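Local atomic coordinates of K Homology domain-containing protein (Aeropyrum pernix, PDB entry 1TUA), a protein that is of unknown function but, as a protein built from K homology domains, probably binds RNA. Residues A64-A69 and E77-L82; L72-E77 and A139-Y144; I88-D93 and A149-I154. All blocks are in the same frame, centred on the assembly; numbering follows the deposited sequence.

Interaction 1 (A64-A69 and E77-L82); sequences AEVVKA and EKAFRL
Val66, on the helix 57-72, sets its two methyls against different parts of the segment 77-82. Its CG1, anti to the backbone N (chi1 170°), reaches Phe80 CD1 at 3.9 Å and also touches the methyl of Ala79. Its CG2, beside the backbone N, lies 3.7 Å from the carbonyl O of Ala79 and meets Leu82 CB. The Phe80 bond to CB points away from the helix, but with CG anti to the carbonyl carbon (chi1 -69°) the ring swings back, and Val66 crosses it obliquely. One turn along the helix, the CB of Ala69 and the CB of Ala79 meet at 3.8 Å, small against small, where the backbones come close: the CA atoms of Val66 and Ala79 are 5.3 Å apart. Leu82 follows in the 3-10 turn; chi1 -73° and an extended chi2 carry CD1 to 3.4 Å from Ala69 CB, a tight carbon pair, and to 3.6 Å from the carbonyl O of Glu65. Ile29 of the helix 24-33 also touches Val66 and Phe80. No hydrogen bond crosses between the segments; the side-chain packing is apolar and rests on shape, two alanines letting the backbones close up while Val66, Leu82 and Phe80 fill in around them.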
loop_
_atom_site.group_PDB
_atom_site.type_symbol
_atom_site.label_atom_id
_atom_site.label_comp_id
_atom_site.label_asym_id
_atom_site.label_seq_id
_atom_site.Cartn_x
_atom_site.Cartn_y
_atom_site.Cartn_z
ATOM N N ALA A 64 2.192 11.538 3.658
ATOM C CA ALA A 64 3.202 11.135 2.679
ATOM C C ALA A 64 2.964 9.703 2.197
ATOM O O ALA A 64 3.237 9.378 1.038
ATOM C CB ALA A 64 4.593 11.259 3.284
ATOM N N GLU A 65 2.454 8.844 3.076
ATOM C CA GLU A 65 2.191 7.459 2.689
ATOM C C GLU A 65 1.033 7.399 1.704
ATOM O O GLU A 65 1.048 6.596 0.778
ATOM C CB GLU A 65 1.891 6.596 3.915
ATOM C CG GLU A 65 3.111 6.352 4.781
ATOM C CD GLU A 65 4.185 5.552 4.063
ATOM O OE1 GLU A 65 4.055 4.315 3.967
ATOM O OE2 GLU A 65 5.163 6.162 3.581
ATOM N N VAL A 66 0.035 8.255 1.891
ATOM C CA VAL A 66 -1.094 8.279 0.967
ATOM C C VAL A 66 -0.582 8.646 -0.428
ATOM O O VAL A 66 -0.947 8.016 -1.423
ATOM C CB VAL A 66 -2.159 9.300 1.406
ATOM C CG1 VAL A 66 -3.201 9.474 0.310
ATOM C CG2 VAL A 66 -2.813 8.831 2.694
ATOM N N VAL A 67 0.269 9.665 -0.498
ATOM C CA VAL A 67 0.836 10.084 -1.780
ATOM C C VAL A 67 1.620 8.937 -2.423
ATOM O O VAL A 67 1.493 8.677 -3.619
ATOM C CB VAL A 67 1.773 11.295 -1.604
ATOM C CG1 VAL A 67 2.543 11.551 -2.904
ATOM C CG2 VAL A 67 0.955 12.529 -1.214
ATOM N N LYS A 68 2.436 8.255 -1.628
ATOM C CA LYS A 68 3.224 7.145 -2.147
ATOM C C LYS A 68 2.309 6.041 -2.666
ATOM O O LYS A 68 2.561 5.470 -3.725
ATOM C CB LYS A 68 4.149 6.592 -1.060
ATOM C CG LYS A 68 4.978 5.400 -1.518
ATOM C CD LYS A 68 5.857 4.869 -0.390
ATOM C CE LYS A 68 6.668 3.649 -0.837
ATOM N NZ LYS A 68 7.454 3.035 0.286
ATOM N N ALA A 69 1.244 5.749 -1.924
ATOM C CA ALA A 69 0.290 4.711 -2.318
ATOM C C ALA A 69 -0.398 5.034 -3.655
ATOM O O ALA A 69 -0.620 4.143 -4.479
ATOM C CB ALA A 69 -0.756 4.511 -1.215
ATOM N N GLU A 77 -9.197 6.908 -3.255
ATOM C CA GLU A 77 -10.162 6.359 -2.318
ATOM C C GLU A 77 -9.607 5.194 -1.508
ATOM O O GLU A 77 -9.905 5.065 -0.323
ATOM C CB GLU A 77 -11.425 5.915 -3.060
ATOM C CG GLU A 77 -12.233 7.042 -3.723
ATOM C CD GLU A 77 -11.561 7.643 -4.959
ATOM O OE1 GLU A 77 -10.761 6.950 -5.626
ATOM O OE2 GLU A 77 -11.856 8.815 -5.279
ATOM N N LYS A 78 -8.809 4.335 -2.136
ATOM C CA LYS A 78 -8.236 3.210 -1.404
ATOM C C LYS A 78 -7.021 3.667 -0.600
ATOM O O LYS A 78 -6.828 3.246 0.541
ATOM C CB LYS A 78 -7.842 2.089 -2.362
ATOM C CG LYS A 78 -9.029 1.317 -2.912
ATOM C CD LYS A 78 -8.590 0.298 -3.949
ATOM C CE LYS A 78 -9.729 -0.631 -4.361
ATOM N NZ LYS A 78 -10.160 -1.494 -3.236
ATOM N N ALA A 79 -6.210 4.538 -1.194
ATOM C CA ALA A 79 -5.012 5.050 -0.523
ATOM C C ALA A 79 -5.328 5.773 0.791
ATOM O O ALA A 79 -4.533 5.726 1.727
ATOM C CB ALA A 79 -4.249 5.988 -1.462
ATOM N N PHE A 80 -6.478 6.442 0.863
ATOM C CA PHE A 80 -6.866 7.167 2.077
ATOM C C PHE A 80 -6.943 6.268 3.307
ATOM O O PHE A 80 -6.930 6.745 4.443
ATOM C CB PHE A 80 -8.213 7.875 1.888
ATOM C CG PHE A 80 -8.169 9.026 0.922
ATOM C CD1 PHE A 80 -7.034 9.824 0.810
ATOM C CD2 PHE A 80 -9.288 9.343 0.151
ATOM C CE1 PHE A 80 -7.009 10.927 -0.054
ATOM C CE2 PHE A 80 -9.273 10.445 -0.716
ATOM C CZ PHE A 80 -8.129 11.238 -0.816
ATOM N N ARG A 81 -7.023 4.961 3.078
ATOM C CA ARG A 81 -7.077 4.007 4.179
ATOM C C ARG A 81 -5.832 4.147 5.050
ATOM O O ARG A 81 -5.861 3.850 6.242
ATOM C CB ARG A 81 -7.175 2.579 3.632
ATOM C CG ARG A 81 -7.082 1.486 4.696
ATOM C CD ARG A 81 -7.373 0.120 4.098
ATOM N NE ARG A 81 -7.146 -0.953 5.061
ATOM C CZ ARG A 81 -7.525 -2.215 4.874
ATOM N NH1 ARG A 81 -8.152 -2.559 3.757
ATOM N NH2 ARG A 81 -7.274 -3.130 5.803
ATOM N N LEU A 82 -4.742 4.607 4.446
ATOM C CA LEU A 82 -3.484 4.782 5.159
ATOM C C LEU A 82 -3.533 5.885 6.211
ATOM O O LEU A 82 -2.609 6.019 7.016
ATOM C CB LEU A 82 -2.348 5.036 4.157
ATOM C CG LEU A 82 -1.941 3.769 3.384
ATOM C CD1 LEU A 82 -1.128 4.128 2.153
ATOM C CD2 LEU A 82 -1.157 2.847 4.300
#

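Interaction 2 (L72-E77 and A139-Y144); sequences LGFPPE and AIIGDY
The linker between the two KH-like halves of the chain here packs against the middle strand, 137-141, of the second half's three-stranded antiparallel sheet. Phe74 does most of the work. Its CG is anti to the carbonyl carbon (chi1 -84°), which extends the ring toward the strand. Ile141 CD1 sits over one face in a CH-pi contact, 3.8 Å from the ring centroid and 18° off the normal, displaced toward the rim on the CE2 side. The same CE2 meets Ala139 CB at 3.5 Å, and CZ approaches the carbonyl O of Ala139 at 3.4 Å; the backbone N of Ile140 lies at the ring edge. Ala139 and Ile141 alternate with Ile140, which turns to the other sheet face and the helix 144-158, so in this KH fold one face carries the domain's own helices and the other receives the linker. Leu72, at the end of the helix 57-72, adds CD1 at 3.9 Å from Ala139 CB. Between these two side chains Gly73 ends that helix in a Schellman motif; its phi of 131° would jam a CB against the carbonyl O of Leu72. Tyr130 and Asn132 of the neighbouring strand also touch the Phe74 ring.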
loop_
_atom_site.group_PDB
_atom_site.type_symbol
_atom_site.label_atom_id
_atom_site.label_comp_id
_atom_site.label_asym_id
_atom_site.label_seq_id
_atom_site.Cartn_x
_atom_site.Cartn_y
_atom_site.Cartn_z
ATOM N N LEU A 72 2.034 4.518 -6.454
ATOM C CA LEU A 72 2.192 3.088 -6.721
ATOM C C LEU A 72 1.055 2.476 -7.540
ATOM O O LEU A 72 1.194 1.370 -8.075
ATOM C CB LEU A 72 2.352 2.326 -5.405
ATOM C CG LEU A 72 3.716 2.513 -4.735
ATOM C CD1 LEU A 72 3.672 1.978 -3.318
ATOM C CD2 LEU A 72 4.786 1.802 -5.552
ATOM N N GLY A 73 -0.071 3.177 -7.638
ATOM C CA GLY A 73 -1.172 2.656 -8.430
ATOM C C GLY A 73 -2.546 2.642 -7.784
ATOM O O GLY A 73 -3.551 2.491 -8.481
ATOM N N PHE A 74 -2.604 2.785 -6.463
ATOM C CA PHE A 74 -3.882 2.791 -5.762
ATOM C C PHE A 74 -4.704 4.033 -6.073
ATOM O O PHE A 74 -4.169 5.132 -6.159
ATOM C CB PHE A 74 -3.677 2.783 -4.239
ATOM C CG PHE A 74 -3.465 1.418 -3.642
ATOM C CD1 PHE A 74 -4.483 0.465 -3.657
ATOM C CD2 PHE A 74 -2.262 1.103 -3.020
ATOM C CE1 PHE A 74 -4.308 -0.780 -3.059
ATOM C CE2 PHE A 74 -2.072 -0.142 -2.415
ATOM C CZ PHE A 74 -3.098 -1.085 -2.433
ATOM N N PRO A 75 -6.019 3.870 -6.273
ATOM C CA PRO A 75 -6.818 5.068 -6.539
ATOM C C PRO A 75 -6.873 5.804 -5.189
ATOM O O PRO A 75 -6.769 5.174 -4.126
ATOM C CB PRO A 75 -8.179 4.497 -6.953
ATOM C CG PRO A 75 -8.214 3.148 -6.290
ATOM C CD PRO A 75 -6.805 2.647 -6.502
ATOM N N PRO A 76 -7.023 7.137 -5.204
ATOM C CA PRO A 76 -7.078 7.889 -3.945
ATOM C C PRO A 76 -7.989 7.300 -2.864
ATOM O O PRO A 76 -7.599 7.206 -1.702
ATOM C CB PRO A 76 -7.537 9.267 -4.395
ATOM C CG PRO A 76 -6.851 9.398 -5.716
ATOM C CD PRO A 76 -7.093 8.050 -6.359
ATOM N N GLU A 77 -9.197 6.908 -3.255
ATOM C CA GLU A 77 -10.162 6.359 -2.318
ATOM C C GLU A 77 -9.607 5.194 -1.508
ATOM O O GLU A 77 -9.905 5.065 -0.323
ATOM C CB GLU A 77 -11.425 5.915 -3.060
ATOM C CG GLU A 77 -12.233 7.042 -3.723
ATOM C CD GLU A 77 -11.561 7.643 -4.959
ATOM O OE1 GLU A 77 -10.761 6.950 -5.626
ATOM O OE2 GLU A 77 -11.856 8.815 -5.279
ATOM N N ALA A 139 1.626 -3.277 -4.223
ATOM C CA ALA A 139 1.438 -2.498 -3.002
ATOM C C ALA A 139 0.308 -3.082 -2.158
ATOM O O ALA A 139 -0.730 -3.490 -2.686
ATOM C CB ALA A 139 1.138 -1.044 -3.359
ATOM N N ILE A 140 0.512 -3.089 -0.843
ATOM C CA ILE A 140 -0.450 -3.654 0.095
ATOM C C ILE A 140 -0.745 -2.693 1.240
ATOM O O ILE A 140 0.172 -2.128 1.827
ATOM C CB ILE A 140 0.122 -4.949 0.719
ATOM C CG1 ILE A 140 0.521 -5.929 -0.387
ATOM C CG2 ILE A 140 -0.886 -5.561 1.687
ATOM C CD1 ILE A 140 1.494 -7.013 0.078
ATOM N N ILE A 141 -2.023 -2.531 1.563
ATOM C CA ILE A 141 -2.437 -1.673 2.669
ATOM C C ILE A 141 -3.233 -2.501 3.669
ATOM O O ILE A 141 -4.213 -3.152 3.299
ATOM C CB ILE A 141 -3.342 -0.507 2.197
ATOM C CG1 ILE A 141 -2.571 0.414 1.235
ATOM C CG2 ILE A 141 -3.836 0.276 3.413
ATOM C CD1 ILE A 141 -3.446 1.409 0.495
ATOM N N GLY A 142 -2.810 -2.474 4.931
ATOM C CA GLY A 142 -3.504 -3.209 5.983
ATOM C C GLY A 142 -2.763 -3.029 7.297
ATOM O O GLY A 142 -1.771 -2.302 7.329
ATOM N N ASP A 143 -3.219 -3.650 8.387
ATOM C CA ASP A 143 -2.461 -3.496 9.627
ATOM C C ASP A 143 -1.203 -4.345 9.491
ATOM O O ASP A 143 -1.119 -5.207 8.613
ATOM C CB ASP A 143 -3.280 -3.867 10.890
ATOM C CG ASP A 143 -3.753 -5.304 10.909
ATOM O OD1 ASP A 143 -2.927 -6.222 10.740
ATOM O OD2 ASP A 143 -4.966 -5.518 11.115
ATOM N N TYR A 144 -0.220 -4.091 10.345
ATOM C CA TYR A 144 1.057 -4.789 10.276
ATOM C C TYR A 144 1.055 -6.285 9.975
ATOM O O TYR A 144 1.638 -6.718 8.984
ATOM C CB TYR A 144 1.862 -4.560 11.557
ATOM C CG TYR A 144 3.242 -5.156 11.460
ATOM C CD1 TYR A 144 4.199 -4.606 10.610
ATOM C CD2 TYR A 144 3.570 -6.315 12.161
ATOM C CE1 TYR A 144 5.449 -5.196 10.455
ATOM C CE2 TYR A 144 4.819 -6.915 12.012
ATOM C CZ TYR A 144 5.750 -6.352 11.157
ATOM O OH TYR A 144 6.979 -6.949 10.997
#

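Interaction 3 (I88-D93 and A149-I154); sequences ILVVVD and AAKQAI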
loop_
_atom_site.group_PDB
_atom_site.type_symbol
_atom_site.label_atom_id
_atom_site.label_comp_id
_atom_site.label_asym_id
_atom_site.label_seq_id
_atom_site.Cartn_x
_atom_site.Cartn_y
_atom_site.Cartn_z
ATOM N N ILE A 88 -0.816 0.344 7.462
ATOM C CA ILE A 88 0.493 0.639 6.892
ATOM C C ILE A 88 0.554 0.232 5.415
ATOM O O ILE A 88 -0.315 -0.472 4.901
ATOM C CB ILE A 88 1.637 -0.100 7.642
ATOM C CG1 ILE A 88 1.494 -1.611 7.452
ATOM C CG2 ILE A 88 1.613 0.259 9.123
ATOM C CD1 ILE A 88 2.691 -2.399 7.913
ATOM N N LEU A 89 1.602 0.685 4.746
ATOM C CA LEU A 89 1.809 0.381 3.343
ATOM C C LEU A 89 3.041 -0.503 3.204
ATOM O O LEU A 89 4.123 -0.148 3.671
ATOM C CB LEU A 89 2.017 1.675 2.558
ATOM C CG LEU A 89 2.427 1.551 1.087
ATOM C CD1 LEU A 89 1.307 0.903 0.280
ATOM C CD2 LEU A 89 2.740 2.944 0.547
ATOM N N VAL A 90 2.865 -1.659 2.575
ATOM C CA VAL A 90 3.963 -2.588 2.344
ATOM C C VAL A 90 4.046 -2.797 0.848
ATOM O O VAL A 90 3.020 -2.895 0.177
ATOM C CB VAL A 90 3.718 -3.932 3.028
ATOM C CG1 VAL A 90 4.777 -4.939 2.588
ATOM C CG2 VAL A 90 3.754 -3.743 4.534
ATOM N N VAL A 91 5.264 -2.861 0.321
ATOM C CA VAL A 91 5.438 -3.037 -1.115
ATOM C C VAL A 91 6.332 -4.210 -1.459
ATOM O O VAL A 91 7.359 -4.429 -0.819
ATOM C CB VAL A 91 6.046 -1.770 -1.761
ATOM C CG1 VAL A 91 6.246 -1.988 -3.257
ATOM C CG2 VAL A 91 5.142 -0.571 -1.516
ATOM N N VAL A 92 5.922 -4.968 -2.470
ATOM C CA VAL A 92 6.702 -6.096 -2.958
ATOM C C VAL A 92 7.212 -5.691 -4.338
ATOM O O VAL A 92 6.425 -5.483 -5.262
ATOM C CB VAL A 92 5.844 -7.369 -3.088
ATOM C CG1 VAL A 92 6.644 -8.473 -3.758
ATOM C CG2 VAL A 92 5.391 -7.826 -1.712
ATOM N N ASP A 93 8.525 -5.536 -4.468
ATOM C CA ASP A 93 9.098 -5.161 -5.756
ATOM C C ASP A 93 9.392 -6.464 -6.489
ATOM O O ASP A 93 10.328 -7.186 -6.138
ATOM C CB ASP A 93 10.390 -4.362 -5.570
ATOM C CG ASP A 93 10.876 -3.742 -6.870
ATOM O OD1 ASP A 93 10.970 -4.473 -7.879
ATOM O OD2 ASP A 93 11.160 -2.525 -6.887
ATOM N N ALA A 149 1.311 -10.738 6.134
ATOM C CA ALA A 149 0.810 -12.049 5.710
ATOM C C ALA A 149 0.573 -12.023 4.199
ATOM O O ALA A 149 0.959 -12.945 3.477
ATOM C CB ALA A 149 -0.486 -12.379 6.441
ATOM N N ALA A 150 -0.062 -10.953 3.724
ATOM C CA ALA A 150 -0.343 -10.788 2.301
ATOM C C ALA A 150 0.961 -10.706 1.498
ATOM O O ALA A 150 1.079 -11.273 0.411
ATOM C CB ALA A 150 -1.173 -9.523 2.084
ATOM N N LYS A 151 1.938 -9.986 2.042
ATOM C CA LYS A 151 3.229 -9.819 1.387
ATOM C C LYS A 151 3.859 -11.184 1.138
ATOM O O LYS A 151 4.356 -11.472 0.045
ATOM C CB LYS A 151 4.150 -8.978 2.273
ATOM C CG LYS A 151 5.565 -8.787 1.744
ATOM C CD LYS A 151 6.425 -8.074 2.783
ATOM C CE LYS A 151 7.844 -7.831 2.284
ATOM N NZ LYS A 151 7.920 -6.725 1.284
ATOM N N GLN A 152 3.834 -12.023 2.168
ATOM C CA GLN A 152 4.400 -13.357 2.072
ATOM C C GLN A 152 3.677 -14.174 0.995
ATOM O O GLN A 152 4.321 -14.818 0.163
ATOM C CB GLN A 152 4.310 -14.040 3.441
ATOM C CG GLN A 152 4.836 -15.456 3.478
ATOM C CD GLN A 152 4.793 -16.046 4.875
ATOM O OE1 GLN A 152 3.834 -15.842 5.624
ATOM N NE2 GLN A 152 5.829 -16.793 5.230
ATOM N N ALA A 153 2.343 -14.139 1.000
ATOM C CA ALA A 153 1.563 -14.876 0.006
ATOM C C ALA A 153 1.919 -14.411 -1.410
ATOM O O ALA A 153 2.080 -15.230 -2.322
ATOM C CB ALA A 153 0.075 -14.690 0.265
ATOM N N ILE A 154 2.040 -13.096 -1.590
ATOM C CA ILE A 154 2.399 -12.536 -2.890
ATOM C C ILE A 154 3.792 -13.015 -3.299
ATOM O O ILE A 154 4.008 -13.408 -4.444
ATOM C CB ILE A 154 2.401 -10.992 -2.865
ATOM C CG1 ILE A 154 0.984 -10.468 -2.601
ATOM C CG2 ILE A 154 2.947 -10.455 -4.186
ATOM C CD1 ILE A 154 -0.001 -10.803 -3.693
#
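Apolar packing carries most of this contact, with the aliphatic chain of Lys151 reaching from the helix 144-158 to the edge strand 87-93. Lys151 CG is anti to the backbone N (chi1 177°), and the chain stays extended through chi3. Its CD comes to 3.5 Å from Val90 CG1, the two side chains crossing at about a right angle. Nearer the helix, Lys151 CG lies 3.6 Å from Val92 CG2, and this pair crosses obliquely. Both valines have CG1 anti to the backbone N, yet they offer different methyls, so the lysine stem lies across CG1 of Val90 and CG2 of Val92. A looser pair, Val92 CG1 with Ile154 CG2 at 4.2 Å, extends the packing one helical turn further on.

The layout is that of a KH domain, helices laid on one face of an antiparallel sheet: strand and helix segments run nearly parallel, at 11°, with their axes 9.1 Å apart. Val90 and Val92 point to the helix, while Val91 between them points to the opposite face, where Leu72 touches it.

The polar approach is of a different kind. A bend at chi4 (75°) brings Lys151 NZ to 3.2 Å from the carbonyl O of Val91, but the angle is poor and no hydrogen bond forms; attraction between the charge and the carbonyl dipole is still likely. An alanine here in place of Lys151 would remove the methylenes lying on the two valines and would probably loosen the helix against this edge strand. On its other side, the helix meets Leu170 and Ile173 of the helix 163-188 through Ala149.

How the interactions relate
From the N terminus, interaction 1 closes first, a short loop that folds 77-82 back on the helix 57-72 after the short connection 73-75. Interaction 2 opens at the end of that helix and in the connection that follows and closes only at the strand 137-141, so it crosses interaction 1; Ala69 O probably accepts a hydrogen bond from Phe74 N. Interaction 3 starts after interaction 1 has closed and crosses interaction 2, ending on the helix 144-158. The strands of interactions 2 and 3 are neighbours, with a probable hydrogen bond from Ile140 N to Val90 O. Together they tie the helix 57-72 and the linker to one face of the second sheet, and the helix 144-158 to its other face.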